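Long-range contact in hemoglobin subunit beta (Isurus oxyrinchus, PDB 3MKB), which probably carries oxygen in shark blood, as the heme-bearing beta subunit of a four-chain hemoglobin: residues V71-D84 against F124-H136. Numbering follows the deposited sequence.
Sequences VKAEFVNISKAHAD and FQVVIDAISSQYH. With HEM (protoporphyrin IX containing Fe), chain F.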
loop_
_atom_site.group_PDB
_atom_site.type_symbol
_atom_site.label_atom_id
_atom_site.label_comp_id
_atom_site.label_asym_id
_atom_site.label_seq_id
_atom_site.Cartn_x
_atom_site.Cartn_y
_atom_site.Cartn_z
ATOM N N VAL B 71 3.664 14.217 -19.431
ATOM C CA VAL B 71 3.207 14.854 -18.198
ATOM C C VAL B 71 4.380 15.112 -17.248
ATOM O O VAL B 71 4.490 16.201 -16.688
ATOM C CB VAL B 71 2.067 14.064 -17.485
ATOM C CG1 VAL B 71 1.659 14.737 -16.174
ATOM C CG2 VAL B 71 0.854 13.933 -18.401
ATOM N N LYS B 72 5.215 14.097 -17.068
ATOM C CA LYS B 72 6.375 14.122 -16.196
ATOM C C LYS B 72 7.136 15.454 -16.395
ATOM O O LYS B 72 7.301 16.246 -15.450
ATOM C CB LYS B 72 7.254 12.918 -16.574
ATOM C CG LYS B 72 8.462 12.582 -15.676
ATOM C CD LYS B 72 8.173 11.466 -14.640
ATOM C CE LYS B 72 8.232 10.034 -15.216
ATOM N NZ LYS B 72 8.503 9.015 -14.132
ATOM N N ALA B 73 7.556 15.684 -17.648
ATOM C CA ALA B 73 8.237 16.918 -18.057
ATOM C C ALA B 73 7.501 18.256 -17.726
ATOM O O ALA B 73 8.165 19.272 -17.520
ATOM C CB ALA B 73 8.588 16.831 -19.554
ATOM N N GLU B 74 6.165 18.267 -17.651
ATOM C CA GLU B 74 5.448 19.523 -17.372
ATOM C C GLU B 74 5.253 19.725 -15.876
ATOM O O GLU B 74 4.846 20.808 -15.414
ATOM C CB GLU B 74 4.094 19.614 -18.107
ATOM C CG GLU B 74 4.038 18.979 -19.530
ATOM C CD GLU B 74 4.542 19.864 -20.685
ATOM O OE1 GLU B 74 4.464 21.125 -20.617
ATOM O OE2 GLU B 74 4.986 19.282 -21.694
ATOM N N PHE B 75 5.553 18.691 -15.104
ATOM C CA PHE B 75 5.253 18.766 -13.695
ATOM C C PHE B 75 6.492 19.023 -12.813
ATOM O O PHE B 75 6.389 19.056 -11.580
ATOM C CB PHE B 75 4.457 17.495 -13.277
ATOM C CG PHE B 75 2.959 17.664 -13.314
ATOM C CD1 PHE B 75 2.207 17.540 -12.140
ATOM C CD2 PHE B 75 2.283 17.949 -14.512
ATOM C CE1 PHE B 75 0.815 17.703 -12.127
ATOM C CE2 PHE B 75 0.887 18.112 -14.513
ATOM C CZ PHE B 75 0.148 17.980 -13.315
ATOM N N VAL B 76 7.659 19.225 -13.443
ATOM C CA VAL B 76 8.921 19.419 -12.687
ATOM C C VAL B 76 8.810 20.477 -11.598
ATOM O O VAL B 76 9.065 20.193 -10.408
ATOM C CB VAL B 76 10.186 19.632 -13.600
ATOM C CG1 VAL B 76 11.470 19.370 -12.804
ATOM C CG2 VAL B 76 10.167 18.701 -14.748
ATOM N N ASN B 77 8.393 21.675 -11.982
ATOM C CA ASN B 77 8.293 22.770 -11.039
ATOM C C ASN B 77 7.153 22.554 -10.046
ATOM O O ASN B 77 7.268 22.939 -8.869
ATOM C CB ASN B 77 8.133 24.102 -11.786
ATOM C CG ASN B 77 9.060 24.209 -12.990
ATOM O OD1 ASN B 77 8.603 24.322 -14.157
ATOM N ND2 ASN B 77 10.386 24.123 -12.731
ATOM N N ILE B 78 6.055 21.938 -10.514
ATOM C CA ILE B 78 4.921 21.638 -9.621
ATOM C C ILE B 78 5.405 20.673 -8.548
ATOM O O ILE B 78 5.160 20.842 -7.364
ATOM C CB ILE B 78 3.684 21.069 -10.395
ATOM C CG1 ILE B 78 2.972 22.177 -11.180
ATOM C CG2 ILE B 78 2.644 20.435 -9.411
ATOM C CD1 ILE B 78 2.395 21.737 -12.519
ATOM N N SER B 79 6.119 19.657 -8.977
ATOM C CA SER B 79 6.517 18.599 -8.058
ATOM C C SER B 79 7.531 19.099 -6.984
ATOM O O SER B 79 7.348 18.849 -5.779
ATOM C CB SER B 79 7.021 17.420 -8.870
ATOM O OG SER B 79 7.714 16.494 -8.078
ATOM N N LYS B 80 8.572 19.830 -7.432
ATOM C CA LYS B 80 9.540 20.460 -6.526
ATOM C C LYS B 80 8.871 21.307 -5.431
ATOM O O LYS B 80 9.317 21.287 -4.269
ATOM C CB LYS B 80 10.546 21.319 -7.290
ATOM C CG LYS B 80 11.542 20.523 -8.116
ATOM C CD LYS B 80 12.892 21.281 -8.247
ATOM C CE LYS B 80 13.861 20.572 -9.194
ATOM N NZ LYS B 80 13.660 21.025 -10.629
ATOM N N ALA B 81 7.822 22.048 -5.818
ATOM C CA ALA B 81 7.073 22.918 -4.932
ATOM C C ALA B 81 6.408 22.074 -3.833
ATOM O O ALA B 81 6.401 22.422 -2.619
ATOM C CB ALA B 81 6.020 23.693 -5.743
ATOM N N HIS B 82 5.850 20.946 -4.262
ATOM C CA HIS B 82 5.186 20.048 -3.309
ATOM C C HIS B 82 6.181 19.331 -2.384
ATOM O O HIS B 82 5.896 19.131 -1.167
ATOM C CB HIS B 82 4.282 19.056 -4.051
ATOM C CG HIS B 82 3.026 19.672 -4.579
ATOM N ND1 HIS B 82 3.004 20.473 -5.703
ATOM C CD2 HIS B 82 1.741 19.576 -4.163
ATOM C CE1 HIS B 82 1.773 20.872 -5.933
ATOM N NE2 HIS B 82 0.983 20.332 -5.027
ATOM N N ALA B 83 7.325 18.922 -2.949
ATOM C CA ALA B 83 8.353 18.264 -2.118
ATOM C C ALA B 83 9.149 19.270 -1.200
ATOM O O ALA B 83 9.239 19.090 0.017
ATOM C CB ALA B 83 9.280 17.474 -2.974
ATOM N N ASP B 84 9.605 20.367 -1.799
ATOM C CA ASP B 84 10.692 21.234 -1.284
ATOM C C ASP B 84 10.185 22.454 -0.546
ATOM O O ASP B 84 10.868 22.959 0.325
ATOM C CB ASP B 84 11.629 21.671 -2.437
ATOM C CG ASP B 84 12.447 20.494 -3.021
ATOM O OD1 ASP B 84 13.160 20.644 -4.042
ATOM O OD2 ASP B 84 12.398 19.401 -2.441
ATOM N N PHE B 124 -4.660 9.137 -13.538
ATOM C CA PHE B 124 -4.201 9.611 -12.256
ATOM C C PHE B 124 -2.860 9.066 -11.742
ATOM O O PHE B 124 -2.122 9.761 -11.049
ATOM C CB PHE B 124 -5.326 9.492 -11.239
ATOM C CG PHE B 124 -6.439 10.513 -11.430
ATOM C CD1 PHE B 124 -7.756 10.095 -11.584
ATOM C CD2 PHE B 124 -6.180 11.903 -11.461
ATOM C CE1 PHE B 124 -8.829 11.000 -11.727
ATOM C CE2 PHE B 124 -7.291 12.843 -11.650
ATOM C CZ PHE B 124 -8.569 12.391 -11.787
ATOM N N GLN B 125 -2.546 7.830 -12.082
ATOM C CA GLN B 125 -1.259 7.257 -11.692
ATOM C C GLN B 125 -0.121 7.950 -12.481
ATOM O O GLN B 125 0.912 8.211 -11.940
ATOM C CB GLN B 125 -1.244 5.759 -11.930
ATOM C CG GLN B 125 -0.043 5.038 -11.219
ATOM C CD GLN B 125 -0.031 5.261 -9.684
ATOM O OE1 GLN B 125 -1.029 4.969 -8.997
ATOM N NE2 GLN B 125 1.086 5.805 -9.156
ATOM N N VAL B 126 -0.344 8.249 -13.754
ATOM C CA VAL B 126 0.602 9.061 -14.517
ATOM C C VAL B 126 0.770 10.421 -13.845
ATOM O O VAL B 126 1.883 10.903 -13.670
ATOM C CB VAL B 126 0.144 9.237 -15.984
ATOM C CG1 VAL B 126 1.043 10.189 -16.736
ATOM C CG2 VAL B 126 0.177 7.948 -16.682
ATOM N N VAL B 127 -0.332 11.050 -13.468
ATOM C CA VAL B 127 -0.266 12.304 -12.703
ATOM C C VAL B 127 0.438 12.106 -11.346
ATOM O O VAL B 127 1.305 12.903 -10.978
ATOM C CB VAL B 127 -1.663 12.949 -12.528
ATOM C CG1 VAL B 127 -1.637 14.191 -11.580
ATOM C CG2 VAL B 127 -2.241 13.301 -13.899
ATOM N N ILE B 128 0.107 11.052 -10.607
ATOM C CA ILE B 128 0.784 10.843 -9.303
ATOM C C ILE B 128 2.296 10.667 -9.542
ATOM O O ILE B 128 3.129 11.269 -8.844
ATOM C CB ILE B 128 0.226 9.630 -8.504
ATOM C CG1 ILE B 128 -1.231 9.893 -8.058
ATOM C CG2 ILE B 128 1.133 9.324 -7.255
ATOM C CD1 ILE B 128 -2.034 8.582 -7.690
ATOM N N ASP B 129 2.659 9.871 -10.553
ATOM C CA ASP B 129 4.092 9.652 -10.775
ATOM C C ASP B 129 4.784 10.979 -11.109
ATOM O O ASP B 129 5.871 11.261 -10.616
ATOM C CB ASP B 129 4.322 8.630 -11.884
ATOM C CG ASP B 129 3.837 7.263 -11.527
ATOM O OD1 ASP B 129 3.833 6.425 -12.428
ATOM O OD2 ASP B 129 3.465 7.016 -10.365
ATOM N N ALA B 130 4.124 11.807 -11.909
ATOM C CA ALA B 130 4.680 13.090 -12.370
ATOM C C ALA B 130 4.929 14.086 -11.225
ATOM O O ALA B 130 6.007 14.702 -11.138
ATOM C CB ALA B 130 3.775 13.700 -13.387
ATOM N N ILE B 131 3.926 14.248 -10.359
ATOM C CA ILE B 131 4.021 15.140 -9.226
ATOM C C ILE B 131 4.890 14.560 -8.062
ATOM O O ILE B 131 5.392 15.322 -7.205
ATOM C CB ILE B 131 2.621 15.610 -8.750
ATOM C CG1 ILE B 131 2.731 16.915 -7.947
ATOM C CG2 ILE B 131 1.811 14.408 -8.095
ATOM C CD1 ILE B 131 1.383 17.522 -7.527
ATOM N N SER B 132 5.135 13.252 -8.088
ATOM C CA SER B 132 6.051 12.604 -7.127
ATOM C C SER B 132 7.516 12.567 -7.531
ATOM O O SER B 132 8.366 12.229 -6.706
ATOM C CB SER B 132 5.604 11.173 -6.806
ATOM O OG SER B 132 4.267 11.157 -6.364
ATOM N N SER B 133 7.822 12.949 -8.764
ATOM C CA SER B 133 9.135 12.640 -9.336
ATOM C C SER B 133 10.308 13.407 -8.694
ATOM O O SER B 133 11.429 12.904 -8.621
ATOM C CB SER B 133 9.128 12.830 -10.861
ATOM O OG SER B 133 10.341 12.304 -11.427
ATOM N N GLN B 134 10.033 14.587 -8.146
ATOM C CA GLN B 134 11.095 15.367 -7.515
ATOM C C GLN B 134 11.207 15.204 -6.015
ATOM O O GLN B 134 11.859 16.019 -5.357
ATOM C CB GLN B 134 10.885 16.835 -7.842
ATOM C CG GLN B 134 10.883 17.068 -9.350
ATOM C CD GLN B 134 12.224 16.694 -9.995
ATOM O OE1 GLN B 134 12.256 16.148 -11.112
ATOM N NE2 GLN B 134 13.339 16.997 -9.298
ATOM N N TYR B 135 10.555 14.210 -5.440
ATOM C CA TYR B 135 10.776 13.982 -3.995
ATOM C C TYR B 135 12.079 13.207 -3.877
ATOM O O TYR B 135 12.243 12.166 -4.501
ATOM C CB TYR B 135 9.648 13.176 -3.342
ATOM C CG TYR B 135 8.435 14.000 -3.052
ATOM C CD1 TYR B 135 8.093 14.282 -1.761
ATOM C CD2 TYR B 135 7.623 14.510 -4.099
ATOM C CE1 TYR B 135 6.963 15.037 -1.477
ATOM C CE2 TYR B 135 6.475 15.282 -3.825
ATOM C CZ TYR B 135 6.161 15.525 -2.507
ATOM O OH TYR B 135 5.063 16.270 -2.182
ATOM N N HIS B 136 13.010 13.730 -3.107
ATOM C CA HIS B 136 14.308 13.082 -3.003
ATOM C C HIS B 136 14.659 12.856 -1.571
ATOM O O HIS B 136 15.486 11.999 -1.279
ATOM C CB HIS B 136 15.353 13.909 -3.741
ATOM C CG HIS B 136 15.164 13.867 -5.218
ATOM N ND1 HIS B 136 14.920 12.683 -5.887
ATOM C CD2 HIS B 136 15.126 14.848 -6.157
ATOM C CE1 HIS B 136 14.778 12.933 -7.180
ATOM N NE2 HIS B 136 14.899 14.237 -7.369
HETATM C CHA HEM F . -0.352 23.903 -4.676
HETATM C CHB HEM F . -1.371 20.828 -8.250
HETATM C CHC HEM F . -2.088 17.455 -4.933
HETATM C CHD HEM F . -1.335 20.608 -1.281
HETATM C C1A HEM F . -0.485 23.312 -5.893
HETATM C C2A HEM F . -0.154 23.951 -7.122
HETATM C C3A HEM F . -0.453 23.116 -8.100
HETATM C C4A HEM F . -0.967 21.927 -7.520
HETATM C CMA HEM F . -0.262 23.389 -9.607
HETATM C CAA HEM F . 0.410 25.381 -7.292
HETATM C CBA HEM F . 1.921 25.387 -7.101
HETATM C CGA HEM F . 2.431 26.784 -7.419
HETATM O O1A HEM F . 2.576 27.129 -8.619
HETATM O O2A HEM F . 2.687 27.552 -6.476
HETATM C C1B HEM F . -1.673 19.629 -7.704
HETATM C C2B HEM F . -2.042 18.410 -8.419
HETATM C C3B HEM F . -2.246 17.483 -7.466
HETATM C C4B HEM F . -2.008 18.082 -6.145
HETATM C CMB HEM F . -2.194 18.188 -9.961
HETATM C CAB HEM F . -2.647 16.019 -7.701
HETATM C CBB HEM F . -1.863 15.107 -7.109
HETATM C C1C HEM F . -1.978 18.024 -3.662
HETATM C C2C HEM F . -2.275 17.382 -2.399
HETATM C C3C HEM F . -2.094 18.257 -1.421
HETATM C C4C HEM F . -1.642 19.482 -1.999
HETATM C CMC HEM F . -2.770 15.955 -2.165
HETATM C CAC HEM F . -2.272 18.008 0.096
HETATM C CBC HEM F . -3.322 17.307 0.585
HETATM C C1D HEM F . -1.066 21.815 -1.844
HETATM C C2D HEM F . -0.886 23.078 -1.154
HETATM C C3D HEM F . -0.588 24.084 -2.249
HETATM C C4D HEM F . -0.616 23.342 -3.477
HETATM C CMD HEM F . -0.988 23.356 0.359
HETATM C CAD HEM F . -0.314 25.605 -2.142
HETATM C CBD HEM F . -1.608 26.380 -2.048
HETATM C CGD HEM F . -1.190 27.814 -1.685
HETATM O O1D HEM F . -1.397 28.720 -2.535
HETATM O O2D HEM F . -0.639 28.103 -0.565
HETATM N NA HEM F . -0.994 22.052 -6.150
HETATM N NB HEM F . -1.650 19.387 -6.357
HETATM N NC HEM F . -1.586 19.325 -3.382
HETATM N ND HEM F . -0.880 22.018 -3.196
HETATM FE FE HEM F . -1.173 20.625 -4.722
HETATM O O HOH W 1 7.540 16.001 -12.787
HETATM O O HOH W 2 -3.369 20.712 -4.567
#
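Ile131 lays its CD1 over one face of the His82 imidazole, 3.7 Å from the ring centroid and almost on the ring normal, so this is a CH-pi contact. With CG1 anti to the backbone N (chi1 -158°), the isoleucine reaches past Ile78 CG2 to the heme. His82 NE2 binds the heme iron at 2.2 Å, and a water is the other axial ligand. Rotation of the imidazole is fixed by ND1, which donates almost straight (169°) to Ile78 O, lying near the ring plane.

Beside this packed centre, the buried Ser79 OG donates to Ile131 O at 2.7 Å, from above the carbonyl plane, and accepts from Gln134 N at 3.0 Å. Ala83 CB sits 3.4 Å from the centroid of the Tyr135 ring, squarely over its face, while the phenol OH hydrogen-bonds to Ile88 O. Without the phenol, as with an alanine here, Ile88 O would probably lose its donor and Ala83 CB the ring that covers it.

The outer side is looser: the exposed Lys72 comes no nearer to the Ser133 side chain than 4.0 Å, CD to OG, and Lys80, also exposed, crosses Gln134 obliquely. A water donates to both Lys72 O and Ala130 O, bridging the two backbones. Helices 76-84 and 124-132 cross at -66° with axes 8.3 Å apart, which is the F-H helix packing of the globin fold, here building the proximal side of the heme pocket around the F8 histidine.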